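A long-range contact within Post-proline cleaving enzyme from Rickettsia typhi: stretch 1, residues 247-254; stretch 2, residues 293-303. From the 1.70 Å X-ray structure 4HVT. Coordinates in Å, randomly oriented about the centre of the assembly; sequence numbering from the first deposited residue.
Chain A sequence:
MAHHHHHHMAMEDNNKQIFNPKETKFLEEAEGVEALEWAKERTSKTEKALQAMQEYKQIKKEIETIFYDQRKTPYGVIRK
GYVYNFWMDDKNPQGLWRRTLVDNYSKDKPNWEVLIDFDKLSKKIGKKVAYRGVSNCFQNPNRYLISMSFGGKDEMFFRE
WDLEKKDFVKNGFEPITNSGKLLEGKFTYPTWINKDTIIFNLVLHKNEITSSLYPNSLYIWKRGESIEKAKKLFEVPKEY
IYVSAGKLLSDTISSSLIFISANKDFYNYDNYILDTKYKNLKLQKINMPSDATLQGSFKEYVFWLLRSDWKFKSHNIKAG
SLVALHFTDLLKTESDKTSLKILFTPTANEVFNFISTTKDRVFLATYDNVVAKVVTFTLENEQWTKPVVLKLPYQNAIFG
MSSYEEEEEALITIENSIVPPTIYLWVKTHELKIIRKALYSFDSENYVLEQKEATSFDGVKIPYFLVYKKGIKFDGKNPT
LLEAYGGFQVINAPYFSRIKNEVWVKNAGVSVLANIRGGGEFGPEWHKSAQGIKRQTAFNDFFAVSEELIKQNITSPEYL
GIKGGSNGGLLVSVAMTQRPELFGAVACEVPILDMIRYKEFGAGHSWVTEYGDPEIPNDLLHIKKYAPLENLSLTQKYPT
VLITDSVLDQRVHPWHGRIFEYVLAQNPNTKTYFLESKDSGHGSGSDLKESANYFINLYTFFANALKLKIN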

ATOM      1  N   LYS A 247     -13.792 -13.786  -4.931  1.00  8.92           N
ATOM      2  CA  LYS A 247     -14.156 -15.171  -4.556  1.00  9.59           C
ATOM      3  C   LYS A 247     -14.119 -15.394  -3.054  1.00  9.31           C
ATOM      4  O   LYS A 247     -13.206 -14.869  -2.347  1.00  9.31           O
ATOM      5  CB  LYS A 247     -13.211 -16.142  -5.197  1.00 10.14           C
ATOM      6  CG  LYS A 247     -13.292 -16.251  -6.707  1.00 10.95           C
ATOM      7  CD  LYS A 247     -14.517 -17.098  -7.105  1.00 11.43           C
ATOM      8  CE  LYS A 247     -14.974 -16.938  -8.557  1.00 12.22           C
ATOM      9  NZ  LYS A 247     -13.810 -17.118  -9.488  1.00 13.17           N
ATOM     10  N   LEU A 248     -15.112 -16.123  -2.539  1.00  9.10           N
ATOM     11  CA  LEU A 248     -15.120 -16.493  -1.129  1.00  9.03           C
ATOM     12  C   LEU A 248     -14.045 -17.553  -0.756  1.00  9.07           C
ATOM     13  O   LEU A 248     -13.337 -17.446   0.252  1.00  8.73           O
ATOM     14  CB  LEU A 248     -16.502 -16.975  -0.714  1.00  9.62           C
ATOM     15  CG  LEU A 248     -16.745 -17.395   0.726  1.00 10.12           C
ATOM     16  CD1 LEU A 248     -16.532 -16.205   1.659  1.00 10.20           C
ATOM     17  CD2 LEU A 248     -18.145 -17.937   0.933  1.00 10.85           C
ATOM     18  N   LEU A 249     -13.984 -18.555  -1.612  1.00  9.17           N
ATOM     19  CA  LEU A 249     -13.060 -19.720  -1.471  1.00  9.39           C
ATOM     20  C   LEU A 249     -12.120 -19.797  -2.649  1.00  9.58           C
ATOM     21  O   LEU A 249     -12.208 -19.027  -3.586  1.00 10.41           O
ATOM     22  CB  LEU A 249     -13.810 -21.040  -1.370  1.00  9.64           C
ATOM     23  CG  LEU A 249     -14.964 -21.062  -0.364  1.00  9.72           C
ATOM     24  CD1 LEU A 249     -15.715 -22.351  -0.371  1.00 10.38           C
ATOM     25  CD2 LEU A 249     -14.395 -20.804   1.046  1.00  9.65           C
ATOM     26  N   SER A 250     -11.147 -20.720  -2.584  1.00  9.74           N
ATOM     27  CA  SER A 250     -10.352 -21.043  -3.759  1.00 10.18           C
ATOM     28  C   SER A 250     -11.283 -21.547  -4.879  1.00 10.50           C
ATOM     29  O   SER A 250     -12.170 -22.274  -4.587  1.00 10.53           O
ATOM     30  CB  SER A 250      -9.401 -22.201  -3.399  1.00 10.50           C
ATOM     31  OG  SER A 250      -8.752 -22.686  -4.571  1.00 10.98           O
ATOM     32  N   ASP A 251     -11.050 -21.181  -6.139  1.00 10.97           N
ATOM     33  CA  ASP A 251     -11.763 -21.724  -7.278  1.00 11.62           C
ATOM     34  C   ASP A 251     -11.699 -23.265  -7.263  1.00 12.20           C
ATOM     35  O   ASP A 251     -12.548 -23.916  -7.807  1.00 12.28           O
ATOM     36  CB  ASP A 251     -11.182 -21.258  -8.597  1.00 12.49           C
ATOM     37  CG  ASP A 251     -11.606 -19.851  -8.986  1.00 13.35           C
ATOM     38  OD1 ASP A 251     -12.797 -19.540  -8.840  1.00 14.53           O
ATOM     39  OD2 ASP A 251     -10.771 -19.078  -9.490  1.00 14.66           O
ATOM     40  N   THR A 252     -10.637 -23.845  -6.673  1.00 12.51           N
ATOM     41  CA  THR A 252     -10.554 -25.305  -6.688  1.00 13.00           C
ATOM     42  C   THR A 252     -11.592 -25.955  -5.781  1.00 12.88           C
ATOM     43  O   THR A 252     -11.832 -27.177  -5.888  1.00 13.28           O
ATOM     44  CB  THR A 252      -9.174 -25.869  -6.250  1.00 13.97           C
ATOM     45  OG1 THR A 252      -8.908 -25.457  -4.903  1.00 13.07           O
ATOM     46  CG2 THR A 252      -8.068 -25.376  -7.150  1.00 14.58           C
ATOM     47  N   ILE A 253     -12.177 -25.180  -4.888  1.00 11.84           N
ATOM     48  CA  ILE A 253     -13.230 -25.627  -3.997  1.00 12.34           C
ATOM     49  C   ILE A 253     -14.586 -25.132  -4.501  1.00 12.69           C
ATOM     50  O   ILE A 253     -15.543 -25.913  -4.530  1.00 12.85           O
ATOM     51  CB  ILE A 253     -12.939 -25.097  -2.595  1.00 12.30           C
ATOM     52  CG1 ILE A 253     -11.465 -25.404  -2.202  1.00 12.45           C
ATOM     53  CG2 ILE A 253     -13.926 -25.645  -1.589  1.00 13.31           C
ATOM     54  CD1 ILE A 253     -11.136 -26.865  -1.990  1.00 13.03           C
ATOM     55  N   SER A 254     -14.672 -23.833  -4.804  1.00 12.55           N
ATOM     56  CA  SER A 254     -15.882 -23.278  -5.415  1.00 13.17           C
ATOM     57  C   SER A 254     -15.520 -22.125  -6.320  1.00 13.75           C
ATOM     58  O   SER A 254     -14.821 -21.204  -5.909  1.00 12.95           O
ATOM     59  CB  SER A 254     -16.867 -22.752  -4.390  1.00 12.66           C
ATOM     60  OG  SER A 254     -18.021 -22.147  -5.014  1.00 13.10           O
TER
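Stretch 2 293-303: TLQGSFKEYVF

Stretch 2 folds back on itself as a hairpin: strands 293-298 and 301-303 are joined by a type II' turn from Phe298 to Tyr301, closed by Phe298 N to Tyr301 O and Tyr301 N to Phe298 O, both 3.0 Å. Lys299, at phi/psi 51/-133, takes the second turn position. Stretch 1 is irregular over most of its length and packs against one face of this hairpin, with Leu249 CA 5.6 Å from Ser297 CA and Ile253 CA 6.1 Å from Lys299 CA. Both chains therefore advance in the same sense from the first pair to the second. No direct hydrogen bond links them.

Apolar packing begins with Leu294 and Val302, whose CA-to-CB bonds point toward stretch 1, as does that of Ser297, whose CB lies 3.8 Å from Leu249 CD2. Leu248 CD1 lies 4.2 Å from Leu294 CD2 and 4.0 Å from Val302 CG1, while Leu249 CD2 lies 3.8 Å from Val302 CG1. At the turn, Ile253 CG2 approaches Lys299 O at 3.7 Å and Glu300 CG at 3.9 Å; Ile253 CD1 is 4.0 Å from Lys299 CD, so the aliphatic part of the lysine contributes.

The polar link is water-mediated. One water accepts from Ser250 N (3.0 Å) and Ser297 OG (2.8 Å) and donates to Lys299 O (2.8 Å), joining stretch 1 to both strand and turn.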

ATOM      1  N   THR A 293     -12.873  -8.806   9.300  1.00  7.89           N
ATOM      2  CA  THR A 293     -12.477  -8.853   7.900  1.00  7.81           C
ATOM      3  C   THR A 293     -12.051 -10.240   7.451  1.00  7.74           C
ATOM      4  O   THR A 293     -11.422 -10.986   8.192  1.00  7.64           O
ATOM      5  CB  THR A 293     -11.336  -7.852   7.608  1.00  7.91           C
ATOM      6  OG1 THR A 293     -10.289  -8.040   8.544  1.00  8.43           O
ATOM      7  CG2 THR A 293     -11.890  -6.420   7.694  1.00  8.21           C
ATOM      8  N   LEU A 294     -12.481 -10.599   6.253  1.00  7.77           N
ATOM      9  CA  LEU A 294     -12.081 -11.848   5.644  1.00  7.64           C
ATOM     10  C   LEU A 294     -10.638 -11.825   5.235  1.00  7.65           C
ATOM     11  O   LEU A 294     -10.189 -10.966   4.498  1.00  7.35           O
ATOM     12  CB  LEU A 294     -12.952 -12.125   4.413  1.00  7.84           C
ATOM     13  CG  LEU A 294     -12.634 -13.419   3.616  1.00  7.94           C
ATOM     14  CD1 LEU A 294     -12.869 -14.689   4.480  1.00  8.13           C
ATOM     15  CD2 LEU A 294     -13.518 -13.386   2.354  1.00  8.04           C
ATOM     16  N   GLN A 295      -9.907 -12.833   5.684  1.00  8.19           N
ATOM     17  CA  GLN A 295      -8.451 -12.902   5.444  1.00  8.24           C
ATOM     18  C   GLN A 295      -7.971 -14.022   4.533  1.00  8.32           C
ATOM     19  O   GLN A 295      -6.780 -14.100   4.170  1.00  8.28           O
ATOM     20  CB  GLN A 295      -7.714 -13.022   6.787  1.00  8.61           C
ATOM     21  CG  GLN A 295      -7.904 -11.800   7.676  1.00  8.92           C
ATOM     22  CD  GLN A 295      -7.314 -10.571   7.090  1.00  9.13           C
ATOM     23  OE1 GLN A 295      -6.286 -10.621   6.375  1.00  9.66           O
ATOM     24  NE2 GLN A 295      -7.956  -9.437   7.313  1.00  9.31           N
ATOM     25  N   GLY A 296      -8.853 -14.908   4.145  1.00  8.11           N
ATOM     26  CA  GLY A 296      -8.484 -16.047   3.327  1.00  8.01           C
ATOM     27  C   GLY A 296      -9.389 -17.240   3.575  1.00  7.96           C
ATOM     28  O   GLY A 296     -10.319 -17.184   4.400  1.00  8.02           O
ATOM     29  N   SER A 297      -9.018 -18.369   2.975  1.00  8.14           N
ATOM     30  CA  SER A 297      -9.767 -19.645   3.101  1.00  8.23           C
ATOM     31  C   SER A 297      -8.822 -20.819   2.895  1.00  8.62           C
ATOM     32  O   SER A 297      -7.732 -20.686   2.400  1.00  8.40           O
ATOM     33  CB  SER A 297     -10.846 -19.725   2.072  1.00  8.07           C
ATOM     34  OG  SER A 297     -10.328 -19.769   0.760  1.00  7.87           O
ATOM     35  N   PHE A 298      -9.345 -21.989   3.254  1.00  9.17           N
ATOM     36  CA  PHE A 298      -8.710 -23.257   3.018  1.00  9.75           C
ATOM     37  C   PHE A 298      -9.838 -24.275   2.964  1.00 10.09           C
ATOM     38  O   PHE A 298     -10.619 -24.398   3.923  1.00  9.68           O
ATOM     39  CB  PHE A 298      -7.770 -23.618   4.139  1.00 10.37           C
ATOM     40  CG  PHE A 298      -6.989 -24.891   3.887  1.00 11.09           C
ATOM     41  CD1 PHE A 298      -6.115 -24.974   2.821  1.00 11.35           C
ATOM     42  CD2 PHE A 298      -7.187 -26.025   4.683  1.00 12.08           C
ATOM     43  CE1 PHE A 298      -5.401 -26.156   2.591  1.00 12.12           C
ATOM     44  CE2 PHE A 298      -6.482 -27.211   4.447  1.00 12.52           C
ATOM     45  CZ  PHE A 298      -5.577 -27.264   3.417  1.00 12.42           C
ATOM     46  N   LYS A 299      -9.903 -25.030   1.877  1.00 10.51           N
ATOM     47  CA  LYS A 299     -11.031 -25.930   1.653  1.00 11.01           C
ATOM     48  C   LYS A 299     -12.319 -25.110   1.843  1.00 10.65           C
ATOM     49  O   LYS A 299     -12.407 -24.011   1.345  1.00  9.76           O
ATOM     50  CB  LYS A 299     -10.952 -27.202   2.533  1.00 12.25           C
ATOM     51  CG  LYS A 299      -9.596 -27.862   2.511  1.00 13.34           C
ATOM     52  CD  LYS A 299      -9.208 -28.347   1.212  1.00 14.28           C
ATOM     53  CE  LYS A 299      -8.308 -29.611   1.399  1.00 15.48           C
ATOM     54  NZ  LYS A 299      -7.961 -30.074   0.052  1.00 15.99           N
ATOM     55  N   GLU A 300     -13.279 -25.626   2.585  1.00 11.05           N
ATOM     56  CA  GLU A 300     -14.564 -24.925   2.786  1.00 11.32           C
ATOM     57  C   GLU A 300     -14.575 -24.012   4.027  1.00 10.83           C
ATOM     58  O   GLU A 300     -15.622 -23.515   4.402  1.00 10.37           O
ATOM     59  CB  GLU A 300     -15.697 -25.978   2.888  1.00 12.66           C
ATOM     60  CG  GLU A 300     -15.916 -26.675   1.554  1.00 13.82           C
ATOM     61  CD  GLU A 300     -17.055 -27.658   1.529  1.00 16.01           C
ATOM     62  OE1 GLU A 300     -17.863 -27.666   2.481  1.00 17.62           O
ATOM     63  OE2 GLU A 300     -17.133 -28.468   0.538  1.00 17.52           O
ATOM     64  N   TYR A 301     -13.413 -23.708   4.610  1.00 10.45           N
ATOM     65  CA  TYR A 301     -13.311 -22.884   5.812  1.00 10.25           C
ATOM     66  C   TYR A 301     -12.782 -21.483   5.469  1.00  9.59           C
ATOM     67  O   TYR A 301     -11.952 -21.388   4.555  1.00  9.33           O
ATOM     68  CB  TYR A 301     -12.389 -23.554   6.837  1.00 10.72           C
ATOM     69  CG  TYR A 301     -13.033 -24.792   7.405  1.00 11.69           C
ATOM     70  CD1 TYR A 301     -13.087 -25.965   6.663  1.00 12.17           C
ATOM     71  CD2 TYR A 301     -13.680 -24.757   8.623  1.00 12.33           C
ATOM     72  CE1 TYR A 301     -13.738 -27.074   7.124  1.00 13.08           C
ATOM     73  CE2 TYR A 301     -14.318 -25.876   9.099  1.00 13.09           C
ATOM     74  CZ  TYR A 301     -14.368 -27.017   8.334  1.00 13.51           C
ATOM     75  OH  TYR A 301     -15.048 -28.128   8.769  1.00 14.94           O
ATOM     76  N   VAL A 302     -13.183 -20.459   6.205  1.00  9.16           N
ATOM     77  CA  VAL A 302     -12.806 -19.089   6.001  1.00  8.85           C
ATOM     78  C   VAL A 302     -12.223 -18.526   7.277  1.00  8.91           C
ATOM     79  O   VAL A 302     -12.580 -18.968   8.359  1.00  9.48           O
ATOM     80  CB  VAL A 302     -14.004 -18.219   5.522  1.00  8.58           C
ATOM     81  CG1 VAL A 302     -14.375 -18.541   4.079  1.00  8.55           C
ATOM     82  CG2 VAL A 302     -15.177 -18.444   6.410  1.00  8.78           C
ATOM     83  N   PHE A 303     -11.242 -17.645   7.123  1.00  8.48           N
ATOM     84  CA  PHE A 303     -10.511 -17.031   8.232  1.00  8.60           C
ATOM     85  C   PHE A 303     -10.866 -15.592   8.353  1.00  8.33           C
ATOM     86  O   PHE A 303     -10.790 -14.858   7.368  1.00  8.08           O
ATOM     87  CB  PHE A 303      -9.010 -17.124   7.995  1.00  8.82           C
ATOM     88  CG  PHE A 303      -8.517 -18.538   7.771  1.00  9.24           C
ATOM     89  CD1 PHE A 303      -8.523 -19.403   8.800  1.00  9.90           C
ATOM     90  CD2 PHE A 303      -8.119 -18.989   6.516  1.00  9.60           C
ATOM     91  CE1 PHE A 303      -8.125 -20.706   8.657  1.00 10.26           C
ATOM     92  CE2 PHE A 303      -7.739 -20.302   6.357  1.00 10.14           C
ATOM     93  CZ  PHE A 303      -7.789 -21.174   7.421  1.00 10.34           C
TER
HETATM   94  O   HOH W   1     -10.631 -22.390  -0.108  1.00  8.66           O